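Local coordinates for 6b protein (Agrobacterium vitis, PDB 3AQ2) that probably acts as a toxin with an ADP-ribosylation fold that disturbs plant cell proliferation, possibly by way of the host microRNA machinery, at residues R46-P51 and T184-L189; I111-C116 and N123-P128; R145-V150 and Y156-R161. One frame throughout, in Å; residues are numbered along the deposited sequence.

Contact 1: residues R46-P51 and T184-L189; sequences RSVVNP and TREFQL
The carboxylate of E186 grips the turn at S47 and V48 with both of its oxygens, and E186 is the one residue of 184-189 that touches 46-51. Followed along residues 184-189, the chain first passes R185, whose guanidinium pairs with the preceding E183. E186 then reaches across. Its CG stands anti to the backbone N (chi1 -172°) and the chain runs on extended, so that the carboxylate is carried to the 46-51 loop although the nearest CA atoms, those of S47 and E186, are 7.4 Å apart. Oxygen OE1 of E186 takes the hydroxyl hydrogen of S47 OG on its syn lone pair, in a short bond of 2.5 Å. Oxygen OE2 of E186 accepts from V48 N at 2.8 Å, also on the syn side, with an N-H...O angle of 163° and the donor 16° out of the carboxylate plane. Methyl CG2 of V49 crosses at a slant, 3.8 Å from E186 OE1. The backbone N of E186 is bonded in turn to D56 OD2, which helps to hold the backbone of E186. Beyond it, F187 packs on L142 and Q162, while Q188 bonds through its carbonyl O to R161 and through NE2 to H194 O. On the receiving side, S47 OG is held in place by its own loop, accepting from V49 N at 2.9 Å and from N50 N at 3.0 Å. The bond from the N-H two residues on makes an ST turn and the one from three residues on an ST motif, here tied by a bidentate glutamate to a loop far off in sequence.

Contact 2: residues I111-C116 and N123-P128; sequences ILQQSC and NYHHGP
L112 and Q113, on the last turn of helix 105-115, pack against Y124 and H125 of a single 3-10 turn, a helix end covered by the short helical turn that follows it in the chain. In the first shell the Y124 ring lies under L112: methyl CD1 of L112 stands 3.9 Å from the ring centroid and 12° off its normal, a CH-pi contact over the middle of the face, and CB of the same leucine comes to 3.6 Å from Y124 CD1. C116 meets this ring at its edge instead, with SG 3.8 Å from Y124 CE1, a sulfur-aromatic contact. The H125 ring is covered on one face by the glutamine stem, Q113 CG being 4.1 Å from its centroid and offset toward the rim. At the far end of that stem Q113 NE2 reaches Y124 O in a weak bond of 3.4 Å, bent to 131°. The stronger polar link of this shell runs from H125 NE2 to C116 O, 2.8 Å long.

A second shell sets these groups in place. The phenol oxygen of Y124 is bonded to Y69 O and N87 ND2, which pins the far end of the ring in the interior, while W158 of strand 154-161 backs L112. The turn itself opens with an Asx turn, N123 OD1 accepting from H125 N, and it is closed by the backbone bond from G127 N to Y124 O. Y124 O therefore has two donors, G127 N and, weakly, Q113 NE2. At the helix terminus, C116 is the first residue to leave helical backbone angles, and its carbonyl is turned to the histidine: the H125 NE2 bond is nearly straight, with C116 O only 2° out of the imidazole plane and the donor in the carbonyl plane.

Contact 3: residues R145-V150 and Y156-R161; sequences RIRTDV and YGWYAR
Strands 145-150 and 156-161 pair antiparallel as the two arms of a beta hairpin, and I146 and R147 both face W158, a classic beta bulge that shifts the register by one residue. Two backbone bonds flank the bulge: I146 N gives to W158 O at 2.8 Å, and W158 N gives to R147 O at 2.9 Å. Further on, D149 and Y156 form a hydrogen-bonded pair in both directions.

On the face that carries W158, the bend of R147 at chi3 (74°) lays its guanidinium over one face of the indole, the planes 32° apart, with CZ 3.9 Å from the centroid of the five-membered ring and 9° off its normal, a cation-pi contact. The same group holds D149 side-on, NE to OD1 and NH2 to OD2, each bond 2.8 Å long and nearly straight. Its remaining nitrogen, NH1, is bonded to S115 OG of helix 105-115.

R145 works on the opposite face. Its guanidinium lies flat over G157 CA, where the lack of a side chain permits the close approach. R145 NH2 gives to T148 OG1 at 2.7 Å, NH1 makes only a weak bond to Y159 OH, and NE adds a weak one to the same threonine. T148 OG1 has a further partner in E168.

Each guanidinium nitrogen of R147 thus has an acceptor, and the D149 carboxylate probably balances part of the charge that this partly exposed arginine lays over the buried indole of W158.

Overall arrangement
Contact 2 is the buried one; contacts 1 and 3 are partly buried, with contact 1 furthest out, its centre about 20 Å from the centre of the chain. Contacts 2 and 3 are direct neighbours: helix 105-115 rests on the hairpin, with I111 and L112 packed against W158. Contact 1 touches contact 3 through the tail of 184-189 at R161, but its nearest atoms stay about 15 Å from contact 2. In sequence it encloses the other two, which follow one another. Chemistry changes with place: one carboxylate ties loops in contact 1, ring faces and a histidine bond serve contact 2, and backbone pairing, with one arginine over an indole and another over a glycine, builds contact 3.

Contact 1: residues R46-P51 and T184-L189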
loop_
_atom_site.group_PDB
_atom_site.type_symbol
_atom_site.label_atom_id
_atom_site.label_comp_id
_atom_site.label_asym_id
_atom_site.label_seq_id
_atom_site.Cartn_x
_atom_site.Cartn_y
_atom_site.Cartn_z
ATOM N N ARG A 46 -13.867 6.229 10.506
ATOM C CA ARG A 46 -14.998 6.323 11.428
ATOM C C ARG A 46 -15.927 5.114 11.321
ATOM O O ARG A 46 -16.184 4.598 10.231
ATOM C CB ARG A 46 -15.785 7.616 11.184
ATOM C CG ARG A 46 -14.962 8.875 11.403
ATOM C CD ARG A 46 -14.615 9.074 12.883
ATOM N NE ARG A 46 -13.529 10.040 13.061
ATOM C CZ ARG A 46 -12.987 10.369 14.232
ATOM N NH1 ARG A 46 -13.425 9.813 15.355
ATOM N NH2 ARG A 46 -11.997 11.257 14.273
ATOM N N SER A 47 -16.393 4.649 12.471
ATOM C CA SER A 47 -17.303 3.517 12.528
ATOM C C SER A 47 -18.631 3.866 11.865
ATOM O O SER A 47 -19.101 5.006 11.967
ATOM C CB SER A 47 -17.552 3.143 13.989
ATOM O OG SER A 47 -18.561 2.166 14.121
ATOM N N VAL A 48 -19.230 2.888 11.195
ATOM C CA VAL A 48 -20.583 3.041 10.655
ATOM C C VAL A 48 -21.627 2.739 11.737
ATOM O O VAL A 48 -22.793 3.097 11.600
ATOM C CB VAL A 48 -20.794 2.166 9.388
ATOM C CG1 VAL A 48 -22.093 2.503 8.730
ATOM C CG2 VAL A 48 -19.676 2.412 8.401
ATOM N N VAL A 49 -21.183 2.098 12.817
ATOM C CA VAL A 49 -22.046 1.778 13.957
ATOM C C VAL A 49 -22.128 2.970 14.924
ATOM O O VAL A 49 -23.221 3.392 15.310
ATOM C CB VAL A 49 -21.578 0.484 14.670
ATOM C CG1 VAL A 49 -22.452 0.176 15.886
ATOM C CG2 VAL A 49 -21.625 -0.686 13.707
ATOM N N ASN A 50 -20.978 3.505 15.324
ATOM C CA ASN A 50 -20.953 4.813 15.994
ATOM C C ASN A 50 -20.017 5.785 15.266
ATOM O O ASN A 50 -18.798 5.731 15.450
ATOM C CB ASN A 50 -20.601 4.684 17.480
ATOM C CG ASN A 50 -20.657 6.025 18.217
ATOM O OD1 ASN A 50 -20.666 7.100 17.603
ATOM N ND2 ASN A 50 -20.692 5.963 19.541
ATOM N N PRO A 51 -20.592 6.654 14.408
ATOM C CA PRO A 51 -19.921 7.545 13.440
ATOM C C PRO A 51 -18.945 8.567 14.029
ATOM O O PRO A 51 -18.188 9.212 13.284
ATOM C CB PRO A 51 -21.091 8.273 12.772
ATOM C CG PRO A 51 -22.245 7.372 12.962
ATOM C CD PRO A 51 -22.057 6.773 14.309
ATOM N N THR A 184 -15.305 -10.727 13.958
ATOM C CA THR A 184 -16.262 -9.853 14.637
ATOM C C THR A 184 -15.858 -8.369 14.648
ATOM O O THR A 184 -16.601 -7.523 15.151
ATOM C CB THR A 184 -16.504 -10.302 16.089
ATOM O OG1 THR A 184 -15.286 -10.188 16.830
ATOM C CG2 THR A 184 -17.012 -11.757 16.144
ATOM N N ARG A 185 -14.689 -8.052 14.110
ATOM C CA ARG A 185 -14.236 -6.657 14.072
ATOM C C ARG A 185 -14.956 -5.871 12.993
ATOM O O ARG A 185 -15.404 -6.442 11.988
ATOM C CB ARG A 185 -12.725 -6.577 13.854
ATOM C CG ARG A 185 -11.922 -7.077 15.037
ATOM C CD ARG A 185 -10.459 -7.240 14.694
ATOM N NE ARG A 185 -10.249 -8.279 13.692
ATOM C CZ ARG A 185 -9.053 -8.699 13.284
ATOM N NH1 ARG A 185 -7.949 -8.171 13.799
ATOM N NH2 ARG A 185 -8.960 -9.649 12.367
ATOM N N GLU A 186 -15.052 -4.558 13.200
ATOM C CA GLU A 186 -15.639 -3.673 12.207
ATOM C C GLU A 186 -14.551 -3.032 11.377
ATOM O O GLU A 186 -13.687 -2.340 11.905
ATOM C CB GLU A 186 -16.485 -2.569 12.846
ATOM C CG GLU A 186 -17.238 -1.781 11.778
ATOM C CD GLU A 186 -17.674 -0.400 12.219
ATOM O OE1 GLU A 186 -17.903 -0.192 13.430
ATOM O OE2 GLU A 186 -17.781 0.466 11.324
ATOM N N PHE A 187 -14.615 -3.267 10.075
ATOM C CA PHE A 187 -13.692 -2.644 9.142
ATOM C C PHE A 187 -14.291 -2.622 7.740
ATOM O O PHE A 187 -15.283 -3.306 7.461
ATOM C CB PHE A 187 -12.319 -3.348 9.175
ATOM C CG PHE A 187 -12.382 -4.828 8.896
ATOM C CD1 PHE A 187 -12.455 -5.301 7.582
ATOM C CD2 PHE A 187 -12.341 -5.746 9.940
ATOM C CE1 PHE A 187 -12.508 -6.675 7.315
ATOM C CE2 PHE A 187 -12.383 -7.122 9.685
ATOM C CZ PHE A 187 -12.469 -7.585 8.374
ATOM N N GLN A 188 -13.688 -1.831 6.862
ATOM C CA GLN A 188 -14.223 -1.642 5.514
ATOM C C GLN A 188 -13.951 -2.824 4.607
ATOM O O GLN A 188 -12.858 -3.380 4.617
ATOM C CB GLN A 188 -13.588 -0.420 4.869
ATOM C CG GLN A 188 -13.910 0.872 5.534
ATOM C CD GLN A 188 -13.025 1.953 4.990
ATOM O OE1 GLN A 188 -13.380 2.626 4.022
ATOM N NE2 GLN A 188 -11.843 2.105 5.587
ATOM N N LEU A 189 -14.954 -3.171 3.807
ATOM C CA LEU A 189 -14.814 -4.164 2.756
ATOM C C LEU A 189 -15.388 -3.577 1.478
ATOM O O LEU A 189 -16.610 -3.490 1.310
ATOM C CB LEU A 189 -15.548 -5.453 3.118
ATOM C CG LEU A 189 -14.847 -6.453 4.035
ATOM C CD1 LEU A 189 -15.850 -7.518 4.471
ATOM C CD2 LEU A 189 -13.662 -7.095 3.332
#

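Contact 2: residues I111-C116 and N123-P128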
loop_
_atom_site.group_PDB
_atom_site.type_symbol
_atom_site.label_atom_id
_atom_site.label_comp_id
_atom_site.label_asym_id
_atom_site.label_seq_id
_atom_site.Cartn_x
_atom_site.Cartn_y
_atom_site.Cartn_z
ATOM N N ILE A 111 5.412 -10.899 -11.308
ATOM C CA ILE A 111 5.249 -11.385 -9.940
ATOM C C ILE A 111 3.858 -11.040 -9.391
ATOM O O ILE A 111 3.209 -11.877 -8.732
ATOM C CB ILE A 111 6.368 -10.854 -9.034
ATOM C CG1 ILE A 111 7.724 -11.383 -9.530
ATOM C CG2 ILE A 111 6.142 -11.276 -7.568
ATOM C CD1 ILE A 111 8.915 -10.874 -8.719
ATOM N N LEU A 112 3.400 -9.823 -9.686
ATOM C CA LEU A 112 2.069 -9.383 -9.258
ATOM C C LEU A 112 0.940 -10.235 -9.841
ATOM O O LEU A 112 -0.041 -10.548 -9.144
ATOM C CB LEU A 112 1.852 -7.911 -9.607
ATOM C CG LEU A 112 2.641 -6.921 -8.745
ATOM C CD1 LEU A 112 2.649 -5.557 -9.410
ATOM C CD2 LEU A 112 2.079 -6.860 -7.289
ATOM N N GLN A 113 1.081 -10.622 -11.109
ATOM C CA GLN A 113 0.093 -11.489 -11.745
ATOM C C GLN A 113 -0.007 -12.834 -11.055
ATOM O O GLN A 113 -1.100 -13.387 -10.942
ATOM C CB GLN A 113 0.412 -11.713 -13.216
ATOM C CG GLN A 113 0.054 -10.541 -14.091
ATOM C CD GLN A 113 0.151 -10.881 -15.565
ATOM O OE1 GLN A 113 0.034 -12.050 -15.952
ATOM N NE2 GLN A 113 0.343 -9.865 -16.397
ATOM N N GLN A 114 1.129 -13.360 -10.611
ATOM C CA GLN A 114 1.137 -14.646 -9.923
ATOM C C GLN A 114 0.589 -14.521 -8.494
ATOM O O GLN A 114 0.084 -15.500 -7.937
ATOM C CB GLN A 114 2.544 -15.257 -9.930
ATOM C CG GLN A 114 2.591 -16.807 -9.776
ATOM C CD GLN A 114 1.762 -17.577 -10.818
ATOM O OE1 GLN A 114 1.376 -17.040 -11.862
ATOM N NE2 GLN A 114 1.484 -18.852 -10.523
ATOM N N SER A 115 0.665 -13.311 -7.935
ATOM C CA SER A 115 0.310 -13.042 -6.539
ATOM C C SER A 115 -1.146 -12.636 -6.322
ATOM O O SER A 115 -1.684 -12.802 -5.222
ATOM C CB SER A 115 1.207 -11.936 -5.970
ATOM O OG SER A 115 2.575 -12.306 -5.971
ATOM N N CYS A 116 -1.767 -12.096 -7.367
ATOM C CA CYS A 116 -3.075 -11.454 -7.256
ATOM C C CYS A 116 -4.003 -11.947 -8.337
ATOM O O CYS A 116 -3.596 -12.031 -9.480
ATOM C CB CYS A 116 -2.901 -9.948 -7.451
ATOM S SG CYS A 116 -1.795 -9.159 -6.285
ATOM N N ASN A 123 -6.163 -4.477 -11.597
ATOM C CA ASN A 123 -6.033 -5.830 -12.111
ATOM C C ASN A 123 -4.743 -5.920 -12.911
ATOM O O ASN A 123 -4.665 -5.427 -14.049
ATOM C CB ASN A 123 -7.260 -6.170 -12.971
ATOM C CG ASN A 123 -7.200 -7.563 -13.566
ATOM O OD1 ASN A 123 -6.171 -8.244 -13.514
ATOM N ND2 ASN A 123 -8.320 -7.996 -14.154
ATOM N N TYR A 124 -3.733 -6.555 -12.316
ATOM C CA TYR A 124 -2.385 -6.578 -12.910
ATOM C C TYR A 124 -2.293 -7.420 -14.171
ATOM O O TYR A 124 -1.298 -7.348 -14.894
ATOM C CB TYR A 124 -1.359 -7.075 -11.891
ATOM C CG TYR A 124 -1.283 -6.214 -10.650
ATOM C CD1 TYR A 124 -1.533 -6.753 -9.385
ATOM C CD2 TYR A 124 -0.952 -4.856 -10.735
ATOM C CE1 TYR A 124 -1.461 -5.956 -8.229
ATOM C CE2 TYR A 124 -0.878 -4.063 -9.579
ATOM C CZ TYR A 124 -1.129 -4.623 -8.332
ATOM O OH TYR A 124 -1.039 -3.834 -7.187
ATOM N N HIS A 125 -3.335 -8.197 -14.449
ATOM C CA HIS A 125 -3.321 -9.111 -15.585
ATOM C C HIS A 125 -3.410 -8.400 -16.937
ATOM O O HIS A 125 -3.131 -9.000 -17.973
ATOM C CB HIS A 125 -4.376 -10.212 -15.389
ATOM C CG HIS A 125 -4.064 -11.089 -14.218
ATOM N ND1 HIS A 125 -3.463 -12.324 -14.356
ATOM C CD2 HIS A 125 -4.174 -10.872 -12.883
ATOM C CE1 HIS A 125 -3.257 -12.848 -13.158
ATOM N NE2 HIS A 125 -3.673 -11.984 -12.247
ATOM N N HIS A 126 -3.752 -7.112 -16.910
ATOM C CA HIS A 126 -3.704 -6.292 -18.122
ATOM C C HIS A 126 -2.307 -5.863 -18.546
ATOM O O HIS A 126 -2.134 -5.347 -19.660
ATOM C CB HIS A 126 -4.588 -5.072 -17.971
ATOM C CG HIS A 126 -6.040 -5.412 -17.914
ATOM N ND1 HIS A 126 -6.719 -5.930 -18.997
ATOM C CD2 HIS A 126 -6.923 -5.360 -16.896
ATOM C CE1 HIS A 126 -7.975 -6.153 -18.650
ATOM N NE2 HIS A 126 -8.125 -5.809 -17.383
ATOM N N GLY A 127 -1.319 -6.059 -17.679
ATOM C CA GLY A 127 0.068 -5.815 -18.056
ATOM C C GLY A 127 0.701 -4.699 -17.241
ATOM O O GLY A 127 0.042 -4.098 -16.391
ATOM N N PRO A 128 1.982 -4.397 -17.515
ATOM C CA PRO A 128 2.798 -3.517 -16.671
ATOM C C PRO A 128 2.315 -2.084 -16.493
ATOM O O PRO A 128 2.757 -1.432 -15.557
ATOM C CB PRO A 128 4.178 -3.532 -17.354
ATOM C CG PRO A 128 4.170 -4.765 -18.207
ATOM C CD PRO A 128 2.744 -4.914 -18.664
#

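Contact 3: residues R145-V150 and Y156-R161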
loop_
_atom_site.group_PDB
_atom_site.type_symbol
_atom_site.label_atom_id
_atom_site.label_comp_id
_atom_site.label_asym_id
_atom_site.label_seq_id
_atom_site.Cartn_x
_atom_site.Cartn_y
_atom_site.Cartn_z
ATOM N N ARG A 145 0.990 -11.552 6.535
ATOM C CA ARG A 145 2.067 -11.952 5.624
ATOM C C ARG A 145 1.681 -13.240 4.911
ATOM O O ARG A 145 1.291 -14.204 5.564
ATOM C CB ARG A 145 3.368 -12.167 6.390
ATOM C CG ARG A 145 4.542 -12.420 5.458
ATOM C CD ARG A 145 5.717 -11.652 5.937
ATOM N NE ARG A 145 6.954 -12.098 5.318
ATOM C CZ ARG A 145 8.121 -11.526 5.566
ATOM N NH1 ARG A 145 8.170 -10.470 6.374
ATOM N NH2 ARG A 145 9.217 -11.988 5.001
ATOM N N ILE A 146 1.808 -13.247 3.584
ATOM C CA ILE A 146 1.403 -14.388 2.753
ATOM C C ILE A 146 2.563 -15.148 2.103
ATOM O O ILE A 146 2.423 -16.325 1.758
ATOM C CB ILE A 146 0.378 -13.966 1.662
ATOM C CG1 ILE A 146 0.991 -12.930 0.697
ATOM C CG2 ILE A 146 -0.890 -13.439 2.315
ATOM C CD1 ILE A 146 0.145 -12.655 -0.583
ATOM N N ARG A 147 3.705 -14.488 1.952
ATOM C CA ARG A 147 4.832 -15.075 1.237
ATOM C C ARG A 147 6.085 -14.263 1.502
ATOM O O ARG A 147 6.000 -13.111 1.909
ATOM C CB ARG A 147 4.544 -15.080 -0.273
ATOM C CG ARG A 147 5.420 -16.034 -1.072
ATOM C CD ARG A 147 5.045 -15.999 -2.538
ATOM N NE ARG A 147 5.491 -14.798 -3.253
ATOM C CZ ARG A 147 4.688 -13.919 -3.851
ATOM N NH1 ARG A 147 3.362 -14.046 -3.799
ATOM N NH2 ARG A 147 5.209 -12.891 -4.495
ATOM N N THR A 148 7.239 -14.879 1.258
ATOM C CA THR A 148 8.524 -14.180 1.252
ATOM C C THR A 148 9.274 -14.532 -0.038
ATOM O O THR A 148 9.440 -15.714 -0.345
ATOM C CB THR A 148 9.353 -14.577 2.480
ATOM O OG1 THR A 148 8.600 -14.279 3.663
ATOM C CG2 THR A 148 10.692 -13.836 2.528
ATOM N N ASP A 149 9.686 -13.510 -0.788
ATOM C CA ASP A 149 10.533 -13.688 -1.969
ATOM C C ASP A 149 11.954 -13.243 -1.651
ATOM O O ASP A 149 12.157 -12.274 -0.912
ATOM C CB ASP A 149 10.013 -12.870 -3.156
ATOM C CG ASP A 149 8.661 -13.345 -3.668
ATOM O OD1 ASP A 149 8.277 -14.515 -3.423
ATOM O OD2 ASP A 149 7.994 -12.540 -4.342
ATOM N N VAL A 150 12.937 -13.930 -2.236
ATOM C CA VAL A 150 14.338 -13.608 -2.005
ATOM C C VAL A 150 14.943 -13.109 -3.316
ATOM O O VAL A 150 14.925 -13.824 -4.313
ATOM C CB VAL A 150 15.109 -14.842 -1.478
ATOM C CG1 VAL A 150 16.619 -14.565 -1.383
ATOM C CG2 VAL A 150 14.534 -15.299 -0.140
ATOM N N TYR A 156 11.980 -10.379 1.034
ATOM C CA TYR A 156 10.933 -9.351 0.928
ATOM C C TYR A 156 9.564 -9.953 1.191
ATOM O O TYR A 156 9.151 -10.893 0.503
ATOM C CB TYR A 156 10.951 -8.696 -0.461
ATOM C CG TYR A 156 12.256 -7.985 -0.717
ATOM C CD1 TYR A 156 13.310 -8.638 -1.343
ATOM C CD2 TYR A 156 12.452 -6.679 -0.269
ATOM C CE1 TYR A 156 14.532 -8.000 -1.543
ATOM C CE2 TYR A 156 13.667 -6.029 -0.469
ATOM C CZ TYR A 156 14.694 -6.697 -1.108
ATOM O OH TYR A 156 15.902 -6.063 -1.295
ATOM N N GLY A 157 8.857 -9.414 2.180
ATOM C CA GLY A 157 7.533 -9.924 2.510
ATOM C C GLY A 157 6.473 -9.481 1.510
ATOM O O GLY A 157 6.593 -8.415 0.887
ATOM N N TRP A 158 5.466 -10.334 1.342
ATOM C CA TRP A 158 4.214 -10.028 0.654
ATOM C C TRP A 158 3.083 -10.154 1.665
ATOM O O TRP A 158 3.096 -11.062 2.513
ATOM C CB TRP A 158 3.987 -11.019 -0.496
ATOM C CG TRP A 158 4.863 -10.690 -1.651
ATOM C CD1 TRP A 158 6.203 -10.978 -1.787
ATOM C CD2 TRP A 158 4.498 -9.920 -2.799
ATOM N NE1 TRP A 158 6.676 -10.452 -2.970
ATOM C CE2 TRP A 158 5.648 -9.806 -3.609
ATOM C CE3 TRP A 158 3.303 -9.330 -3.229
ATOM C CZ2 TRP A 158 5.640 -9.114 -4.836
ATOM C CZ3 TRP A 158 3.288 -8.650 -4.455
ATOM C CH2 TRP A 158 4.456 -8.543 -5.237
ATOM N N TYR A 159 2.127 -9.232 1.573
ATOM C CA TYR A 159 1.073 -9.094 2.586
ATOM C C TYR A 159 -0.260 -8.931 1.908
ATOM O O TYR A 159 -0.337 -8.375 0.817
ATOM C CB TYR A 159 1.322 -7.869 3.474
ATOM C CG TYR A 159 2.666 -7.887 4.171
ATOM C CD1 TYR A 159 3.812 -7.449 3.512
ATOM C CD2 TYR A 159 2.779 -8.328 5.484
ATOM C CE1 TYR A 159 5.060 -7.464 4.137
ATOM C CE2 TYR A 159 4.031 -8.347 6.129
ATOM C CZ TYR A 159 5.151 -7.911 5.445
ATOM O OH TYR A 159 6.376 -7.928 6.081
ATOM N N ALA A 160 -1.318 -9.395 2.562
ATOM C CA ALA A 160 -2.652 -9.194 2.018
ATOM C C ALA A 160 -3.624 -8.775 3.100
ATOM O O ALA A 160 -3.621 -9.361 4.193
ATOM C CB ALA A 160 -3.137 -10.461 1.356
ATOM N N ARG A 161 -4.419 -7.749 2.786
ATOM C CA ARG A 161 -5.590 -7.364 3.573
ATOM C C ARG A 161 -6.803 -8.007 2.918
ATOM O O ARG A 161 -7.101 -7.743 1.739
ATOM C CB ARG A 161 -5.749 -5.842 3.569
ATOM C CG ARG A 161 -6.903 -5.327 4.413
ATOM C CD ARG A 161 -7.045 -3.809 4.207
ATOM N NE ARG A 161 -8.093 -3.238 5.053
ATOM C CZ ARG A 161 -9.399 -3.315 4.778
ATOM N NH1 ARG A 161 -9.815 -3.953 3.682
ATOM N NH2 ARG A 161 -10.292 -2.760 5.594
#